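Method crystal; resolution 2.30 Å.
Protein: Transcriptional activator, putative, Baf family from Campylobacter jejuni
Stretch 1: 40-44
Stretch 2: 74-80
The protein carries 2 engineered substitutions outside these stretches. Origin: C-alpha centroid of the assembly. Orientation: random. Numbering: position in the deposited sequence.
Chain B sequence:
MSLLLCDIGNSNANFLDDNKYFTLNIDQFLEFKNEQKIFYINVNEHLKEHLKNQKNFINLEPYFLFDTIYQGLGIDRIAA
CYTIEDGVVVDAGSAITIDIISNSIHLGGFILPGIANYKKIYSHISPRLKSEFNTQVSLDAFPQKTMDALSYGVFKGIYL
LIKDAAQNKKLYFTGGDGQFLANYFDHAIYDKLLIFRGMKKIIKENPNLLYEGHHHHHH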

ATOM      1  N   TYR B  40     -14.256  25.146  12.738  1.00 54.38           N
ATOM      2  CA  TYR B  40     -13.562  23.894  12.640  1.00 53.04           C
ATOM      3  C   TYR B  40     -14.279  22.865  11.783  1.00 52.85           C
ATOM      4  O   TYR B  40     -15.482  22.971  11.561  1.00 53.44           O
ATOM      5  N   ILE B  41     -13.511  21.885  11.305  1.00 51.44           N
ATOM      6  CA  ILE B  41     -14.001  20.534  10.941  1.00 48.29           C
ATOM      7  C   ILE B  41     -13.191  19.462  11.738  1.00 47.47           C
ATOM      8  O   ILE B  41     -12.041  19.669  12.152  1.00 46.29           O
ATOM      9  N   ASN B  42     -13.795  18.305  11.951  1.00 47.09           N
ATOM     10  CA  ASN B  42     -13.194  17.286  12.814  1.00 46.15           C
ATOM     11  C   ASN B  42     -13.562  15.882  12.331  1.00 44.61           C
ATOM     12  O   ASN B  42     -14.718  15.630  12.044  1.00 42.20           O
ATOM     13  N   VAL B  43     -12.561  15.002  12.214  1.00 44.77           N
ATOM     14  CA  VAL B  43     -12.783  13.574  11.921  1.00 44.94           C
ATOM     15  C   VAL B  43     -12.460  12.727  13.146  1.00 45.58           C
ATOM     16  O   VAL B  43     -12.639  11.547  13.154  1.00 46.16           O
ATOM     17  N   ASN B  44     -11.977  13.351  14.190  1.00 46.54           N
ATOM     18  CA  ASN B  44     -11.641  12.624  15.371  1.00 48.54           C
ATOM     19  C   ASN B  44     -12.906  12.317  16.242  1.00 49.73           C
ATOM     20  O   ASN B  44     -13.511  13.204  16.868  1.00 48.64           O
ATOM     21  N   GLY B  74     -15.460  11.381   4.661  1.00 47.00           N
ATOM     22  CA  GLY B  74     -14.878  12.199   5.725  1.00 44.64           C
ATOM     23  C   GLY B  74     -14.982  13.674   5.383  1.00 45.10           C
ATOM     24  O   GLY B  74     -14.805  14.089   4.223  1.00 43.89           O
ATOM     25  N   ILE B  75     -15.298  14.478   6.388  1.00 45.80           N
ATOM     26  CA  ILE B  75     -15.406  15.947   6.197  1.00 45.87           C
ATOM     27  C   ILE B  75     -14.097  16.540   5.702  1.00 45.53           C
ATOM     28  O   ILE B  75     -14.055  17.574   5.004  1.00 45.81           O
ATOM     29  N   ASP B  76     -13.004  15.905   6.080  1.00 45.40           N
ATOM     30  CA  ASP B  76     -11.701  16.361   5.554  1.00 45.72           C
ATOM     31  C   ASP B  76     -11.548  16.235   4.031  1.00 45.04           C
ATOM     32  O   ASP B  76     -11.021  17.120   3.370  1.00 44.93           O
ATOM     33  N   ARG B  77     -11.991  15.112   3.478  1.00 46.54           N
ATOM     34  CA  ARG B  77     -12.024  14.905   2.019  1.00 46.49           C
ATOM     35  C   ARG B  77     -13.049  15.836   1.350  1.00 47.88           C
ATOM     36  O   ARG B  77     -12.765  16.408   0.306  1.00 49.21           O
ATOM     37  N   ILE B  78     -14.228  15.988   1.945  1.00 48.00           N
ATOM     38  CA  ILE B  78     -15.201  16.918   1.428  1.00 50.04           C
ATOM     39  C   ILE B  78     -14.591  18.336   1.288  1.00 51.02           C
ATOM     40  O   ILE B  78     -14.625  18.920   0.209  1.00 50.75           O
ATOM     41  N   ALA B  79     -14.020  18.855   2.383  1.00 51.22           N
ATOM     42  CA  ALA B  79     -13.451  20.175   2.409  1.00 50.94           C
ATOM     43  C   ALA B  79     -12.322  20.365   1.393  1.00 51.78           C
ATOM     44  O   ALA B  79     -12.125  21.479   0.888  1.00 52.16           O
ATOM     45  N   ALA B  80     -11.549  19.319   1.116  1.00 51.75           N
ATOM     46  CA  ALA B  80     -10.460  19.431   0.108  1.00 51.75           C
ATOM     47  C   ALA B  80     -10.971  19.373  -1.315  1.00 51.97           C
ATOM     48  O   ALA B  80     -10.307  19.903  -2.221  1.00 52.28           O
TER

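A helix and a strand can pack without any hydrogen bond between them, mainly through aliphatic side chains, and this pair of segments is a compact example. The axes of strand 40-42 and helix 75-80 approach to 8.6 Å with their directions 132° apart. Gly74 occupies the N-cap position and has no side chain; an ideal CB here would lie 2.4 Å from OD1 of Asp76, so its absence leaves room for that carboxylate. Ile75 (chi1 t, chi2 p) points toward the strand and touches three consecutive residues of the first stretch: its CG2 lies 3.9 Å from CB of Ile41, 4.0 Å from CG1 of Val43 and 3.5 Å from the backbone O of Asn42. Val43 (chi1 m) and Ile41 (chi1 p, chi2 t) both point toward the helix. Asp76, chi1 p, projects sideways, and its OD1 comes within 3.5 Å of Val43 CG1, a polar atom against a methyl. Arg77 starts sideways but its end leads away, to hydrogen bonds elsewhere in the structure, and Ile78 also makes no contact. One turn beyond Ile75, Ala79 again points toward the strand: Ile41 extends its CD1 to 3.8 Å from Ala79 CB. The CA-to-CB bond of Asn42 (chi1 t) points away from the helix, and its amide pairs within its own stretch: OD1 accepts from Asn44 N (2.8 Å) and ND2 donates to Asn44 O (2.9 Å).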

ATOM      1  CB  TYR B  40     -13.260  23.356  14.040  1.00 51.57           C
ATOM      2  CG  TYR B  40     -14.422  22.727  14.749  1.00 52.03           C
ATOM      3  CD1 TYR B  40     -14.636  21.355  14.668  1.00 52.54           C
ATOM      4  CD2 TYR B  40     -15.322  23.499  15.522  1.00 51.85           C
ATOM      5  CE1 TYR B  40     -15.713  20.736  15.333  1.00 50.75           C
ATOM      6  CE2 TYR B  40     -16.402  22.892  16.193  1.00 50.63           C
ATOM      7  CZ  TYR B  40     -16.589  21.512  16.099  1.00 52.08           C
ATOM      8  OH  TYR B  40     -17.640  20.890  16.738  1.00 47.50           O
ATOM      9  CB  ILE B  41     -13.891  20.284   9.457  1.00 48.03           C
ATOM     10  CG1 ILE B  41     -12.419  20.225   9.017  1.00 46.94           C
ATOM     11  CG2 ILE B  41     -14.686  21.349   8.661  1.00 47.12           C
ATOM     12  CD1 ILE B  41     -12.248  19.960   7.555  1.00 45.92           C
ATOM     13  CB  ASN B  42     -13.645  17.519  14.275  1.00 45.99           C
ATOM     14  CG  ASN B  42     -13.315  16.351  15.161  1.00 46.97           C
ATOM     15  OD1 ASN B  42     -12.151  15.945  15.257  1.00 47.57           O
ATOM     16  ND2 ASN B  42     -14.331  15.797  15.823  1.00 45.26           N
ATOM     17  CB  VAL B  43     -11.946  13.029  10.674  1.00 45.41           C
ATOM     18  CG1 VAL B  43     -12.338  13.757   9.406  1.00 41.90           C
ATOM     19  CG2 VAL B  43     -10.418  13.060  10.938  1.00 44.30           C
ATOM     20  CB  ASN B  44     -10.579  13.419  16.148  1.00 47.30           C
ATOM     21  CG  ASN B  44      -9.966  12.630  17.255  1.00 47.11           C
ATOM     22  OD1 ASN B  44     -10.648  11.839  17.930  1.00 48.36           O
ATOM     23  ND2 ASN B  44      -8.662  12.831  17.477  1.00 43.91           N
ATOM     24  CB  ILE B  75     -15.976  16.671   7.497  1.00 45.12           C
ATOM     25  CG1 ILE B  75     -16.350  18.129   7.176  1.00 48.07           C
ATOM     26  CG2 ILE B  75     -14.989  16.638   8.666  1.00 43.21           C
ATOM     27  CD1 ILE B  75     -16.981  18.318   5.790  1.00 47.87           C
ATOM     28  CB  ASP B  76     -10.552  15.673   6.286  1.00 44.81           C
ATOM     29  CG  ASP B  76     -10.603  14.165   6.181  1.00 48.96           C
ATOM     30  OD1 ASP B  76     -11.687  13.512   5.961  1.00 50.59           O
ATOM     31  OD2 ASP B  76      -9.507  13.603   6.347  1.00 56.71           O
ATOM     32  CB  ARG B  77     -12.325  13.441   1.729  1.00 46.13           C
ATOM     33  CG  ARG B  77     -11.209  12.564   2.275  1.00 45.24           C
ATOM     34  CD  ARG B  77     -11.519  11.065   2.238  1.00 45.74           C
ATOM     35  NE  ARG B  77     -11.701  10.507   0.915  1.00 44.63           N
ATOM     36  CZ  ARG B  77     -12.183   9.291   0.673  1.00 46.66           C
ATOM     37  NH1 ARG B  77     -12.456   8.454   1.659  1.00 49.92           N
ATOM     38  NH2 ARG B  77     -12.315   8.870  -0.567  1.00 50.35           N
ATOM     39  CB  ILE B  78     -16.522  16.925   2.275  1.00 50.12           C
ATOM     40  CG1 ILE B  78     -17.305  15.649   2.018  1.00 47.69           C
ATOM     41  CG2 ILE B  78     -17.388  18.160   1.923  1.00 51.52           C
ATOM     42  CD1 ILE B  78     -18.432  15.343   2.978  1.00 49.70           C
ATOM     43  CB  ALA B  79     -12.950  20.506   3.840  1.00 51.22           C
ATOM     44  CB  ALA B  80      -9.398  18.369   0.291  1.00 49.98           C
TER